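Local coordinates for endosialidase (Enterobacteria phage phi92, PDB 4HIZ) that hydrolyses polysialic acid internally, cleaving both alpha-2,8 and alpha-2,9 linkages between sialic acid residues, as a phage enzyme with a sialidase fold and a beta-helix, at the interface of chains A and B. Residues are numbered along the deposited sequence; one frame, centred on the assembly and turned at random. Chains: chain A/B, Endosialidase.

The three contacts are patches of one interface between neighbouring chains of the trimeric assembly, sharing no residue. Contact 1 lies about 23 Å from contact 3 and about 32 Å from contact 2, while contacts 2 and 3 are about 47 Å apart, all between centres of C-alpha atoms. Chain A supplies loop residues of its 498-508 region to contacts 3 and 1; chain B answers with strands 215-219 and 261-264 in the former and the turn after strand 554-556 in the latter. Contact 3 thus joins head to head, contact 1 mainly head to stalk, and contact 2 stalk to stalk.

Contact 1: the interface of chains A and B. Residues chain A 80-81, 507-508, 563-564; chain B 545, 556-559, 578.
A backbone hydrogen bond joins A:Asp563 N to B:Val556 O at 3.0 Å, nearly straight at the hydrogen (167°), where strand 560-563 of chain A meets the end of strand 554-556 of chain B. Beyond it, B:Ser557 reaches the aromatic side chains of chain A. Its hydroxyl OG lies in the plane of the A:Phe81 ring, 3.5 Å from CZ. Its carbonyl O lies at the edge of the A:Trp507 indole, but the indole N-H points elsewhere. Within chain A the phenyl ring of A:Phe81 lies roughly face to face with the indole, inclined and offset, with CE1 above the indole centre. The far rim of the indole, at CH2, rests over one face of the B:His578 imidazole, 3.6 Å from CD2. With CG anti to its backbone N (chi1 -179°), B:His578 also brings ND1 within 2.8 Å of water 1, which contacts B:Ser557 OG and the carboxylate OD2 of A:Asp563 as well. A:Asn564 packs its CB on the backbone of B:Ala558 and B:Pro559, and water 2 links its N to B:Val556 O and B:Ala558 O. On the other flank, B:Pro559 sets CD over the face of A:Tyr508, 3.6 Å from the ring centroid, a CH-pi contact. The site sits at the junction of the catalytic head of chain A with the beginning of the stalk, where the turn of chain B passes beneath the head.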
ATOM      1  N   PRO A  80       4.339   2.983 -11.042  1.00 10.08           N
ATOM      2  CA  PRO A  80       4.488   4.148 -11.944  1.00  9.64           C
ATOM      3  C   PRO A  80       5.578   3.938 -12.983  1.00 10.09           C
ATOM      4  O   PRO A  80       5.787   4.811 -13.832  1.00 10.50           O
ATOM      5  CB  PRO A  80       4.889   5.283 -10.992  1.00 12.18           C
ATOM      6  CG  PRO A  80       5.634   4.565  -9.885  1.00 12.40           C
ATOM      7  CD  PRO A  80       4.978   3.201  -9.728  1.00 11.15           C
ATOM      8  N   PHE A  81       6.244   2.795 -12.931  1.00  9.43           N
ATOM      9  CA  PHE A  81       7.154   2.481 -14.036  1.00  8.94           C
ATOM     10  C   PHE A  81       6.368   2.208 -15.298  1.00  9.91           C
ATOM     11  O   PHE A  81       5.138   1.974 -15.273  1.00 10.28           O
ATOM     12  CB  PHE A  81       8.016   1.248 -13.700  1.00  9.35           C
ATOM     13  CG  PHE A  81       9.113   1.548 -12.712  1.00 10.32           C
ATOM     14  CD1 PHE A  81      10.344   2.042 -13.129  1.00 11.26           C
ATOM     15  CD2 PHE A  81       8.910   1.363 -11.353  1.00 11.12           C
ATOM     16  CE1 PHE A  81      11.384   2.315 -12.194  1.00 11.87           C
ATOM     17  CE2 PHE A  81       9.922   1.632 -10.417  1.00 12.20           C
ATOM     18  CZ  PHE A  81      11.166   2.111 -10.837  1.00 11.83           C
ATOM     19  N   TRP A 507       9.514   8.250 -13.261  1.00 10.91           N
ATOM     20  CA  TRP A 507       8.324   7.505 -12.869  1.00 10.12           C
ATOM     21  C   TRP A 507       7.685   8.098 -11.620  1.00 10.87           C
ATOM     22  O   TRP A 507       6.487   7.975 -11.451  1.00 11.23           O
ATOM     23  CB  TRP A 507       8.669   6.003 -12.659  1.00 10.65           C
ATOM     24  CG  TRP A 507       9.958   5.802 -11.922  1.00 10.65           C
ATOM     25  CD1 TRP A 507      10.157   5.789 -10.566  1.00  9.78           C
ATOM     26  CD2 TRP A 507      11.244   5.606 -12.516  1.00 11.48           C
ATOM     27  NE1 TRP A 507      11.505   5.589 -10.278  1.00  9.86           N
ATOM     28  CE2 TRP A 507      12.184   5.487 -11.466  1.00 12.09           C
ATOM     29  CE3 TRP A 507      11.695   5.545 -13.842  1.00 14.35           C
ATOM     30  CZ2 TRP A 507      13.543   5.280 -11.690  1.00 14.95           C
ATOM     31  CZ3 TRP A 507      13.049   5.329 -14.071  1.00 16.90           C
ATOM     32  CH2 TRP A 507      13.962   5.200 -13.004  1.00 16.84           C
ATOM     33  N   TYR A 508       8.477   8.750 -10.778  1.00 10.41           N
ATOM     34  CA  TYR A 508       7.952   9.196  -9.498  1.00 10.45           C
ATOM     35  C   TYR A 508       7.324  10.566  -9.564  1.00 11.02           C
ATOM     36  O   TYR A 508       6.805  11.055  -8.555  1.00 12.72           O
ATOM     37  CB  TYR A 508       9.051   9.148  -8.436  1.00 11.35           C
ATOM     38  CG  TYR A 508      10.341   9.891  -8.818  1.00 12.14           C
ATOM     39  CD1 TYR A 508      10.447  11.275  -8.695  1.00 12.16           C
ATOM     40  CD2 TYR A 508      11.477   9.190  -9.191  1.00 13.93           C
ATOM     41  CE1 TYR A 508      11.642  11.934  -8.998  1.00 13.33           C
ATOM     42  CE2 TYR A 508      12.667   9.843  -9.492  1.00 14.34           C
ATOM     43  CZ  TYR A 508      12.742  11.214  -9.377  1.00 14.71           C
ATOM     44  OH  TYR A 508      13.917  11.878  -9.653  1.00 16.80           O
ATOM     45  N   ASP A 563      15.638   4.331  -2.818  1.00 10.38           N
ATOM     46  CA  ASP A 563      16.591   4.668  -3.904  1.00 10.50           C
ATOM     47  C   ASP A 563      16.644   6.179  -4.225  1.00 10.40           C
ATOM     48  O   ASP A 563      17.437   6.627  -5.103  1.00 11.78           O
ATOM     49  CB  ASP A 563      16.193   3.924  -5.200  1.00 12.05           C
ATOM     50  CG  ASP A 563      16.450   2.411  -5.137  1.00 13.33           C
ATOM     51  OD1 ASP A 563      17.185   1.964  -4.224  1.00 13.10           O
ATOM     52  OD2 ASP A 563      15.951   1.675  -6.041  1.00 13.87           O
ATOM     53  N   ASN A 564      15.800   6.967  -3.552  1.00 10.82           N
ATOM     54  CA  ASN A 564      15.717   8.407  -3.796  1.00 11.26           C
ATOM     55  C   ASN A 564      15.860   9.213  -2.506  1.00 10.81           C
ATOM     56  O   ASN A 564      15.927   8.634  -1.404  1.00 11.59           O
ATOM     57  CB  ASN A 564      14.397   8.771  -4.476  1.00 12.45           C
ATOM     58  CG  ASN A 564      14.289   8.192  -5.858  1.00 13.61           C
ATOM     59  OD1 ASN A 564      14.766   8.800  -6.857  1.00 16.06           O
ATOM     60  ND2 ASN A 564      13.697   7.051  -5.949  1.00 12.44           N
TER
ATOM     61  N   PRO B 545       6.268   3.172  -4.279  1.00 11.79           N
ATOM     62  CA  PRO B 545       6.469   2.081  -5.260  1.00 10.94           C
ATOM     63  C   PRO B 545       7.629   1.156  -4.905  1.00 11.14           C
ATOM     64  O   PRO B 545       8.767   1.592  -4.859  1.00 11.45           O
ATOM     65  CB  PRO B 545       6.776   2.814  -6.567  1.00 12.10           C
ATOM     66  CG  PRO B 545       6.756   4.213  -6.271  1.00 13.72           C
ATOM     67  CD  PRO B 545       6.532   4.505  -4.834  1.00 12.25           C
ATOM     68  N   VAL B 556      12.371   1.184  -2.670  1.00  9.88           N
ATOM     69  CA  VAL B 556      11.324   2.196  -2.886  1.00 10.35           C
ATOM     70  C   VAL B 556      11.821   3.168  -3.943  1.00 10.36           C
ATOM     71  O   VAL B 556      12.913   3.738  -3.799  1.00 11.15           O
ATOM     72  CB  VAL B 556      11.035   2.982  -1.591  1.00 10.76           C
ATOM     73  CG1 VAL B 556       9.979   4.123  -1.849  1.00 10.58           C
ATOM     74  CG2 VAL B 556      10.522   2.012  -0.474  1.00 11.67           C
ATOM     75  N   SER B 557      11.011   3.348  -4.989  1.00  9.01           N
ATOM     76  CA  SER B 557      11.462   4.075  -6.195  1.00  9.82           C
ATOM     77  C   SER B 557      10.815   5.442  -6.334  1.00 10.20           C
ATOM     78  O   SER B 557      10.396   5.834  -7.432  1.00 12.04           O
ATOM     79  CB  SER B 557      11.166   3.218  -7.442  1.00 10.21           C
ATOM     80  OG  SER B 557      11.966   2.024  -7.402  1.00 12.63           O
ATOM     81  N   ALA B 558      10.723   6.182  -5.231  1.00 11.20           N
ATOM     82  CA  ALA B 558      10.293   7.602  -5.296  1.00 10.36           C
ATOM     83  C   ALA B 558      10.899   8.348  -4.115  1.00 10.75           C
ATOM     84  O   ALA B 558      11.100   7.762  -3.062  1.00 10.50           O
ATOM     85  CB  ALA B 558       8.754   7.716  -5.212  1.00 11.24           C
ATOM     86  N   PRO B 559      11.162   9.649  -4.275  1.00 10.86           N
ATOM     87  CA  PRO B 559      11.495  10.459  -3.090  1.00 11.67           C
ATOM     88  C   PRO B 559      10.293  10.486  -2.143  1.00 11.23           C
ATOM     89  O   PRO B 559       9.143  10.405  -2.583  1.00 11.06           O
ATOM     90  CB  PRO B 559      11.727  11.882  -3.664  1.00 13.14           C
ATOM     91  CG  PRO B 559      11.470  11.802  -5.119  1.00 14.25           C
ATOM     92  CD  PRO B 559      11.012  10.437  -5.512  1.00 11.42           C
ATOM     93  N   HIS B 578      19.102   4.619  -8.714  1.00 13.54           N
ATOM     94  CA  HIS B 578      18.465   3.542  -9.507  1.00 13.08           C
ATOM     95  C   HIS B 578      19.390   2.946 -10.570  1.00 12.89           C
ATOM     96  O   HIS B 578      19.496   1.725 -10.695  1.00 14.31           O
ATOM     97  CB  HIS B 578      17.193   4.084 -10.201  1.00 12.84           C
ATOM     98  CG  HIS B 578      16.451   3.053 -11.013  1.00 12.27           C
ATOM     99  ND1 HIS B 578      15.479   2.233 -10.473  1.00 12.29           N
ATOM    100  CD2 HIS B 578      16.513   2.747 -12.332  1.00 11.90           C
ATOM    101  CE1 HIS B 578      14.984   1.455 -11.423  1.00 11.86           C
ATOM    102  NE2 HIS B 578      15.591   1.758 -12.568  1.00 12.30           N
TER
HETATM  103  O   HOH W   1      14.435   2.775  -7.937  1.00 12.56           O
HETATM  104  O   HOH W   2      13.174   6.149  -2.254  1.00 14.15           O
HETATM  105  O   HOH W   3      17.512   6.828  -7.804  1.00 15.97           O

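Contact 2: the interface of chains A and B. Residues chain A 612-614, 616-617, 619; chain B 594-598.
Backbone hydrogen bonds join A:Ile612 and A:Cys614 of strand 610-614 to B:Gly595 and B:Ile597 of strand 594-599, a parallel pairing that continues a beta-sheet from one chain into the next. A:Ile612 contributes both polar groups: its N donates to B:Gly595 O at 2.7 Å, and its O accepts from B:Ile597 N at 3.0 Å. A:Cys614 N then donates to B:Ile597 O at 2.8 Å. The apolar contacts divide between the two faces of the paired strands. On one face, A:Leu613 and B:Ile597 lie side by side and point the same way, CD2 of the leucine meeting CD1 of the isoleucine. On the other, the extended A:Ile612 side chain, with chi2 at 174°, sends CD1 to CD2 on the B:Tyr594 ring, 3.7 Å away. B:Val596 on this face is forked between two partners: CG1, anti to the backbone N (chi1 174°), faces A:Cys614 SG, whereas CG2 turns to A:Pro619, whose ring crosses the valine at about a right angle. Such a shared sheet, typical of an intertwined stalk, would contribute to holding the trimer together. Past the last bridge, the methyl CB of B:Ala598 lies 3.3 Å from the backbone carbonyl O of A:Gly616.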
ATOM      1  N   ILE A 612      25.118  20.670  16.485  1.00 12.07           N
ATOM      2  CA  ILE A 612      25.513  20.339  17.871  1.00 11.83           C
ATOM      3  C   ILE A 612      25.582  18.813  18.003  1.00 12.16           C
ATOM      4  O   ILE A 612      24.578  18.117  17.850  1.00 13.78           O
ATOM      5  CB  ILE A 612      24.527  20.878  18.937  1.00 12.13           C
ATOM      6  CG1 ILE A 612      24.291  22.382  18.709  1.00 11.59           C
ATOM      7  CG2 ILE A 612      25.099  20.600  20.349  1.00 12.52           C
ATOM      8  CD1 ILE A 612      23.199  22.949  19.655  1.00 12.81           C
ATOM      9  N   LEU A 613      26.764  18.297  18.290  1.00 10.98           N
ATOM     10  CA  LEU A 613      26.948  16.862  18.486  0.50 11.64           C
ATOM     11  C   LEU A 613      26.991  16.643  19.978  1.00 10.98           C
ATOM     12  O   LEU A 613      27.758  17.306  20.668  1.00 11.90           O
ATOM     13  CB  LEU A 613      28.272  16.425  17.871  0.50 13.49           C
ATOM     14  CG  LEU A 613      28.420  16.735  16.382  0.50 15.16           C
ATOM     15  CD1 LEU A 613      29.878  16.667  16.026  0.50 15.54           C
ATOM     16  CD2 LEU A 613      27.623  15.728  15.568  0.50 15.73           C
ATOM     17  N   CYS A 614      26.162  15.726  20.486  1.00 11.21           N
ATOM     18  CA  CYS A 614      25.961  15.603  21.942  1.00 11.90           C
ATOM     19  C   CYS A 614      26.208  14.201  22.450  1.00 11.64           C
ATOM     20  O   CYS A 614      25.673  13.245  21.884  1.00 12.70           O
ATOM     21  CB  CYS A 614      24.500  15.930  22.305  1.00 14.23           C
ATOM     22  SG  CYS A 614      23.803  17.384  21.533  1.00 17.39           S
ATOM     23  N   GLY A 616      25.185  13.296  25.411  1.00 11.99           N
ATOM     24  CA  GLY A 616      23.965  12.993  26.156  1.00 12.75           C
ATOM     25  C   GLY A 616      22.722  13.244  25.305  1.00 12.74           C
ATOM     26  O   GLY A 616      22.804  13.502  24.101  1.00 12.82           O
ATOM     27  N   GLU A 617      21.561  13.177  25.947  1.00 13.37           N
ATOM     28  CA  GLU A 617      20.302  13.106  25.223  0.78 14.61           C
ATOM     29  C   GLU A 617      19.829  14.470  24.704  1.00 15.02           C
ATOM     30  O   GLU A 617      19.071  14.540  23.720  1.00 16.08           O
ATOM     31  CB  GLU A 617      19.231  12.423  26.112  0.78 16.39           C
ATOM     32  CG  GLU A 617      17.898  12.193  25.382  0.78 19.77           C
ATOM     33  CD  GLU A 617      16.930  11.197  26.065  0.78 24.93           C
ATOM     34  OE1 GLU A 617      17.338  10.147  26.624  0.78 19.93           O
ATOM     35  OE2 GLU A 617      15.716  11.464  25.994  0.78 33.75           O
ATOM     36  N   PRO A 619      20.975  18.930  24.047  1.00 16.18           N
ATOM     37  CA  PRO A 619      22.139  19.761  23.733  1.00 15.89           C
ATOM     38  C   PRO A 619      22.542  20.744  24.832  1.00 15.64           C
ATOM     39  O   PRO A 619      22.723  21.938  24.596  1.00 16.55           O
ATOM     40  CB  PRO A 619      21.704  20.502  22.452  1.00 16.68           C
ATOM     41  CG  PRO A 619      20.206  20.601  22.566  1.00 17.90           C
ATOM     42  CD  PRO A 619      19.791  19.304  23.249  1.00 17.88           C
TER
ATOM     43  N   TYR B 594      19.122  25.184  14.619  1.00 13.38           N
ATOM     44  CA  TYR B 594      20.308  24.368  14.917  1.00 14.13           C
ATOM     45  C   TYR B 594      19.954  22.884  14.819  1.00 12.96           C
ATOM     46  O   TYR B 594      18.793  22.496  14.984  1.00 12.99           O
ATOM     47  CB  TYR B 594      20.905  24.732  16.298  1.00 15.71           C
ATOM     48  CG  TYR B 594      19.941  24.650  17.453  1.00 16.95           C
ATOM     49  CD1 TYR B 594      19.114  25.738  17.774  1.00 16.71           C
ATOM     50  CD2 TYR B 594      19.858  23.502  18.243  1.00 17.90           C
ATOM     51  CE1 TYR B 594      18.236  25.668  18.843  1.00 19.10           C
ATOM     52  CE2 TYR B 594      18.979  23.436  19.318  1.00 18.99           C
ATOM     53  CZ  TYR B 594      18.171  24.517  19.600  1.00 19.93           C
ATOM     54  OH  TYR B 594      17.308  24.463  20.666  1.00 22.15           O
ATOM     55  N   GLY B 595      20.952  22.070  14.478  1.00 12.45           N
ATOM     56  CA  GLY B 595      20.751  20.627  14.346  1.00 12.60           C
ATOM     57  C   GLY B 595      21.373  19.933  15.550  1.00 13.27           C
ATOM     58  O   GLY B 595      22.424  20.374  16.036  1.00 15.19           O
ATOM     59  N   VAL B 596      20.702  18.902  16.067  1.00 12.26           N
ATOM     60  CA  VAL B 596      21.153  18.189  17.230  1.00 12.30           C
ATOM     61  C   VAL B 596      21.324  16.704  16.848  1.00 12.84           C
ATOM     62  O   VAL B 596      20.376  16.078  16.351  1.00 13.29           O
ATOM     63  CB  VAL B 596      20.067  18.301  18.342  1.00 13.23           C
ATOM     64  CG1 VAL B 596      20.444  17.428  19.552  1.00 14.38           C
ATOM     65  CG2 VAL B 596      19.824  19.770  18.753  1.00 14.73           C
ATOM     66  N   ILE B 597      22.533  16.153  17.021  1.00 11.64           N
ATOM     67  CA  ILE B 597      22.749  14.704  16.890  1.00 12.12           C
ATOM     68  C   ILE B 597      23.130  14.261  18.283  1.00 11.43           C
ATOM     69  O   ILE B 597      24.141  14.728  18.824  1.00 11.94           O
ATOM     70  CB  ILE B 597      23.838  14.437  15.883  1.00 15.06           C
ATOM     71  CG1 ILE B 597      23.365  15.041  14.540  1.00 17.80           C
ATOM     72  CG2 ILE B 597      24.121  12.931  15.791  1.00 14.88           C
ATOM     73  CD1 ILE B 597      24.355  14.934  13.449  1.00 20.88           C
ATOM     74  N   ALA B 598      22.307  13.413  18.899  1.00 10.95           N
ATOM     75  CA  ALA B 598      22.461  13.172  20.329  1.00 11.16           C
ATOM     76  C   ALA B 598      22.323  11.697  20.688  1.00 11.59           C
ATOM     77  O   ALA B 598      21.788  10.878  19.902  1.00 12.23           O
ATOM     78  CB  ALA B 598      21.404  13.979  21.140  1.00 11.83           C
TER

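Contact 3: the interface of chains A and B. Residues chain A 498-500; chain B 185, 217, 219, 229, 261-264.
A:Ile499 pushes its side chain into chain B against strand 261-264, and this is the tightly packed half of the contact. The patch joins the catalytic parts of two chains beside glycan-binding residues, A:Ser498 and A:Ile499 on one side and B:Ser219 on the other, so it may help hold the polymer across subunits. The CG2 branch of A:Ile499, anti to the backbone N, lies against the peptide between B:Phe262 and B:Gly263, with A:Ile499 CG2 3.3 Å from B:Phe262 C. The same methyl comes to the edge of the B:Tyr185 ring, in its plane, 3.9 Å from CD1. The other branch bends at chi2 (-62°) and brings A:Ile499 CD1 against B:His261 CB and to 3.5 Å from B:Ser219 CB. The isoleucine and histidine side chains cross at about a right angle, and the methyl lies nearest the histidine CB. The imidazole ND1 of B:His261 shares a 2.6 Å hydrogen bond with the phenol OH of B:Tyr185; both residues line the isoleucine's site. Polar and water-linked contacts make up the looser side. A:Gly500 N donates to the amide oxygen OD1 of B:Asn217 at 3.1 Å, from above the carbonyl plane, 59° out of it, and not toward a lone pair. Water 4 links the same OD1 to the backbone O of A:Ser498, whose residue has little other contact with chain B. B:Asn217 ND2 donates within its own chain to B:Asn229 OD1 at 2.9 Å.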
ATOM      1  N   SER A 498       5.447  13.468 -20.951  1.00 11.56           N
ATOM      2  CA  SER A 498       6.718  13.538 -21.669  1.00 12.46           C
ATOM      3  C   SER A 498       6.749  14.829 -22.483  1.00 12.96           C
ATOM      4  O   SER A 498       7.811  15.456 -22.618  1.00 13.81           O
ATOM      5  CB  SER A 498       6.864  12.319 -22.594  1.00 12.92           C
ATOM      6  OG  SER A 498       6.879  11.123 -21.796  1.00 16.42           O
ATOM      7  N   ILE A 499       5.591  15.225 -23.018  1.00 13.10           N
ATOM      8  CA  ILE A 499       5.394  16.583 -23.569  1.00 13.02           C
ATOM      9  C   ILE A 499       4.690  17.337 -22.441  1.00 13.21           C
ATOM     10  O   ILE A 499       3.529  17.053 -22.119  1.00 14.45           O
ATOM     11  CB  ILE A 499       4.518  16.567 -24.823  1.00 14.22           C
ATOM     12  CG1 ILE A 499       5.080  15.572 -25.851  1.00 16.14           C
ATOM     13  CG2 ILE A 499       4.395  17.979 -25.427  1.00 13.79           C
ATOM     14  CD1 ILE A 499       6.500  15.922 -26.354  1.00 17.83           C
ATOM     15  N   GLY A 500       5.422  18.225 -21.797  1.00 12.56           N
ATOM     16  CA  GLY A 500       4.986  18.743 -20.500  1.00 12.86           C
ATOM     17  C   GLY A 500       6.211  18.855 -19.617  1.00 13.78           C
ATOM     18  O   GLY A 500       7.317  19.105 -20.154  1.00 14.77           O
TER
ATOM     19  N   TYR B 185      -2.263  18.543 -23.819  1.00 10.70           N
ATOM     20  CA  TYR B 185      -1.333  18.204 -24.906  1.00 12.07           C
ATOM     21  C   TYR B 185      -1.959  18.602 -26.236  1.00 12.94           C
ATOM     22  O   TYR B 185      -3.168  18.431 -26.446  1.00 13.34           O
ATOM     23  CB  TYR B 185      -1.104  16.680 -24.873  1.00 12.93           C
ATOM     24  CG  TYR B 185      -0.451  16.166 -26.113  1.00 14.22           C
ATOM     25  CD1 TYR B 185       0.879  16.463 -26.372  1.00 14.52           C
ATOM     26  CD2 TYR B 185      -1.156  15.391 -27.031  1.00 14.39           C
ATOM     27  CE1 TYR B 185       1.513  15.997 -27.543  1.00 14.35           C
ATOM     28  CE2 TYR B 185      -0.532  14.928 -28.211  1.00 15.24           C
ATOM     29  CZ  TYR B 185       0.798  15.236 -28.445  1.00 15.17           C
ATOM     30  OH  TYR B 185       1.432  14.785 -29.604  1.00 15.28           O
ATOM     31  N   ASN B 217       5.745  23.658 -22.698  1.00 13.49           N
ATOM     32  CA  ASN B 217       6.826  22.809 -23.187  1.00 13.18           C
ATOM     33  C   ASN B 217       6.619  22.489 -24.644  1.00 13.64           C
ATOM     34  O   ASN B 217       5.493  22.225 -25.083  1.00 13.80           O
ATOM     35  CB  ASN B 217       6.857  21.500 -22.357  1.00 12.66           C
ATOM     36  CG  ASN B 217       7.891  20.489 -22.866  1.00 13.71           C
ATOM     37  OD1 ASN B 217       7.571  19.584 -23.646  1.00 14.96           O
ATOM     38  ND2 ASN B 217       9.118  20.621 -22.401  1.00 14.66           N
ATOM     39  N   SER B 219       8.159  20.334 -28.190  1.00 14.41           N
ATOM     40  CA  SER B 219       9.066  19.327 -28.763  1.00 15.58           C
ATOM     41  C   SER B 219       8.895  19.292 -30.277  1.00 15.84           C
ATOM     42  O   SER B 219       7.774  19.395 -30.790  1.00 15.43           O
ATOM     43  CB  SER B 219       8.789  17.929 -28.138  1.00 16.86           C
ATOM     44  OG  SER B 219       9.794  16.995 -28.531  1.00 18.40           O
ATOM     45  N   ASN B 229      11.321  23.434 -22.055  1.00 15.19           N
ATOM     46  CA  ASN B 229      10.508  24.236 -21.125  1.00 15.58           C
ATOM     47  C   ASN B 229      10.657  25.737 -21.391  1.00 17.33           C
ATOM     48  O   ASN B 229      11.782  26.253 -21.450  1.00 18.20           O
ATOM     49  CB  ASN B 229      10.938  23.952 -19.687  1.00 15.88           C
ATOM     50  CG  ASN B 229      10.462  22.596 -19.185  1.00 16.05           C
ATOM     51  OD1 ASN B 229       9.669  21.918 -19.826  1.00 15.40           O
ATOM     52  ND2 ASN B 229      10.923  22.219 -18.014  1.00 17.94           N
ATOM     53  N   HIS B 261       4.837  19.185 -31.131  1.00 14.72           N
ATOM     54  CA  HIS B 261       4.183  18.771 -29.868  0.66 14.17           C
ATOM     55  C   HIS B 261       4.223  19.907 -28.851  1.00 14.17           C
ATOM     56  O   HIS B 261       5.249  20.574 -28.686  1.00 14.23           O
ATOM     57  CB  HIS B 261       4.889  17.553 -29.251  0.66 15.64           C
ATOM     58  CG  HIS B 261       4.903  16.355 -30.136  0.66 17.26           C
ATOM     59  ND1 HIS B 261       3.767  15.629 -30.425  0.66 18.99           N
ATOM     60  CD2 HIS B 261       5.915  15.766 -30.818  0.66 17.75           C
ATOM     61  CE1 HIS B 261       4.085  14.627 -31.229  0.66 20.43           C
ATOM     62  NE2 HIS B 261       5.378  14.696 -31.488  0.66 20.02           N
ATOM     63  N   PHE B 262       3.116  20.103 -28.148  1.00 14.87           N
ATOM     64  CA  PHE B 262       3.009  21.154 -27.148  1.00 13.89           C
ATOM     65  C   PHE B 262       2.352  20.584 -25.906  1.00 12.73           C
ATOM     66  O   PHE B 262       1.405  19.829 -26.012  1.00 14.11           O
ATOM     67  CB  PHE B 262       2.067  22.231 -27.665  1.00 14.82           C
ATOM     68  CG  PHE B 262       1.842  23.350 -26.680  1.00 16.22           C
ATOM     69  CD1 PHE B 262       2.785  24.371 -26.549  1.00 16.54           C
ATOM     70  CD2 PHE B 262       0.707  23.367 -25.863  1.00 16.72           C
ATOM     71  CE1 PHE B 262       2.598  25.385 -25.614  1.00 17.51           C
ATOM     72  CE2 PHE B 262       0.522  24.388 -24.929  1.00 17.67           C
ATOM     73  CZ  PHE B 262       1.460  25.414 -24.833  1.00 17.86           C
ATOM     74  N   GLY B 263       2.844  20.971 -24.744  1.00 12.47           N
ATOM     75  CA  GLY B 263       2.170  20.599 -23.495  1.00 13.07           C
ATOM     76  C   GLY B 263       2.217  21.778 -22.551  1.00 14.02           C
ATOM     77  O   GLY B 263       3.198  22.536 -22.500  1.00 15.11           O
ATOM     78  N   THR B 264       1.148  21.958 -21.778  1.00 12.98           N
ATOM     79  CA  THR B 264       1.260  22.894 -20.688  1.00 13.66           C
ATOM     80  C   THR B 264       2.017  22.248 -19.539  1.00 13.63           C
ATOM     81  O   THR B 264       2.163  21.005 -19.489  1.00 14.58           O
ATOM     82  CB  THR B 264      -0.117  23.295 -20.170  1.00 14.57           C
ATOM     83  OG1 THR B 264      -0.826  22.122 -19.743  1.00 14.43           O
ATOM     84  CG2 THR B 264      -0.930  23.966 -21.240  1.00 15.09           C
TER
HETATM   85  O   HOH W   4       9.123  17.518 -24.218  1.00 18.50           O